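Local coordinates for copper-containing nitrite reductase (Hyphomicrobium denitrificans 1NES1, PDB 6TFO) that reduces nitrite to nitric oxide at a type 2 copper fed with electrons by type 1 copper, working as a homotrimer whose subunits each carry a tethered cupredoxin domain, at the interface of chains A and B. Sequence-based numbering; all coordinates share one arbitrary frame. Chains: chain A/B, Copper-containing nitrite reductase.

The interface of chains A and B. Residues chain A 421-422, 424-425; chain B 267, 269, 318, 322.
A:Asp425 reaches across to B:Tyr318 and B:Ile322, a case of a carboxylate packed at van der Waals range in a subunit seam. Its CG stands beside the backbone N, opposite the carbonyl carbon (chi1 -56°), which sends the carboxylate toward chain B. OD2 lies 3.7 Å from the phenolic OH of B:Tyr318, too far for a hydrogen bond, and the carboxylate is turned 55° from the ring plane. The same OD2 is 3.8 Å from the CG2 methyl of B:Ile322, whose side chain runs at about a right angle to the aspartate. Within chain B this methyl also sits 3.4 Å above the plane of the B:Tyr318 ring, near its rim, and probably helps to support the ring from that face. The hydroxyl OG of B:Ser267 approaches OD2 to 4.0 Å. An alanine in place of A:Asp425 would probably strip the methyl and the phenol of their carboxylate neighbour and open a gap between them and chain A. Alongside, the pyrrolidine of B:Pro269 presses its CG against the backbone O of A:Leu421 at 3.3 Å, while its CB packs 4.0 Å from OG of A:Ser422. The patch joins two copies of this homotrimeric protein, probably within one trimer: the 3-10 helix 421-426 of chain A, just after copper ligand A:His419, meets the start of helix 268-274 and the short helix 318-323 of chain B, probably flanking the type 2 copper site built between subunits.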
loop_
_atom_site.group_PDB
_atom_site.type_symbol
_atom_site.label_atom_id
_atom_site.label_comp_id
_atom_site.label_asym_id
_atom_site.label_seq_id
_atom_site.Cartn_x
_atom_site.Cartn_y
_atom_site.Cartn_z
ATOM N N LEU A 421 -22.207 -7.724 25.460
ATOM C CA LEU A 421 -21.479 -6.980 26.519
ATOM C C LEU A 421 -20.222 -6.291 25.986
ATOM O O LEU A 421 -19.667 -5.461 26.752
ATOM C CB LEU A 421 -21.144 -7.920 27.683
ATOM C CG LEU A 421 -22.291 -8.171 28.670
ATOM C CD1 LEU A 421 -21.859 -9.169 29.720
ATOM C CD2 LEU A 421 -22.754 -6.871 29.320
ATOM N N SER A 422 -19.808 -6.575 24.749
ATOM C CA SER A 422 -18.763 -5.776 24.060
ATOM C C SER A 422 -19.210 -4.308 24.053
ATOM O O SER A 422 -18.344 -3.422 24.012
ATOM C CB SER A 422 -18.464 -6.302 22.682
ATOM O OG SER A 422 -17.728 -7.524 22.759
ATOM N N LEU A 424 -20.321 -2.581 26.449
ATOM C CA LEU A 424 -19.686 -1.933 27.634
ATOM C C LEU A 424 -18.520 -1.058 27.152
ATOM O O LEU A 424 -18.402 0.111 27.582
ATOM C CB LEU A 424 -19.125 -3.002 28.580
ATOM C CG LEU A 424 -20.130 -3.736 29.457
ATOM C CD1 LEU A 424 -19.419 -4.846 30.242
ATOM C CD2 LEU A 424 -20.847 -2.757 30.392
ATOM N N ASP A 425 -17.682 -1.629 26.292
ATOM C CA ASP A 425 -16.434 -0.996 25.804
ATOM C C ASP A 425 -16.759 0.097 24.769
ATOM O O ASP A 425 -15.814 0.650 24.255
ATOM C CB ASP A 425 -15.480 -2.080 25.296
ATOM C CG ASP A 425 -15.170 -3.154 26.330
ATOM O OD1 ASP A 425 -14.813 -2.792 27.447
ATOM O OD2 ASP A 425 -15.266 -4.351 25.997
ATOM N N SER B 267 -12.017 -7.693 31.608
ATOM C CA SER B 267 -13.105 -7.438 30.686
ATOM C C SER B 267 -14.085 -8.606 30.753
ATOM O O SER B 267 -13.689 -9.764 30.490
ATOM C CB SER B 267 -12.568 -7.268 29.265
ATOM O OG SER B 267 -13.597 -7.174 28.283
ATOM N N PRO B 269 -16.662 -9.256 28.745
ATOM C CA PRO B 269 -16.772 -9.869 27.417
ATOM C C PRO B 269 -15.640 -10.879 27.154
ATOM O O PRO B 269 -15.893 -11.881 26.540
ATOM C CB PRO B 269 -16.677 -8.690 26.443
ATOM C CG PRO B 269 -17.084 -7.484 27.262
ATOM C CD PRO B 269 -16.676 -7.789 28.695
ATOM N N TYR B 318 -8.455 -8.701 20.225
ATOM C CA TYR B 318 -9.228 -7.693 20.996
ATOM C C TYR B 318 -10.072 -6.842 20.047
ATOM O O TYR B 318 -11.222 -6.599 20.359
ATOM C CB TYR B 318 -8.367 -6.795 21.891
ATOM C CG TYR B 318 -9.178 -6.053 22.924
ATOM C CD1 TYR B 318 -9.863 -6.753 23.908
ATOM C CD2 TYR B 318 -9.325 -4.669 22.896
ATOM C CE1 TYR B 318 -10.652 -6.105 24.853
ATOM C CE2 TYR B 318 -10.103 -4.006 23.839
ATOM C CZ TYR B 318 -10.774 -4.726 24.818
ATOM O OH TYR B 318 -11.569 -4.115 25.758
ATOM N N ILE B 322 -14.280 -6.410 20.561
ATOM C CA ILE B 322 -15.018 -5.140 20.837
ATOM C C ILE B 322 -15.819 -4.692 19.613
ATOM O O ILE B 322 -16.759 -3.892 19.820
ATOM C CB ILE B 322 -14.095 -4.020 21.368
ATOM C CG1 ILE B 322 -13.083 -3.543 20.321
ATOM C CG2 ILE B 322 -13.419 -4.469 22.660
ATOM C CD1 ILE B 322 -12.493 -2.156 20.547
#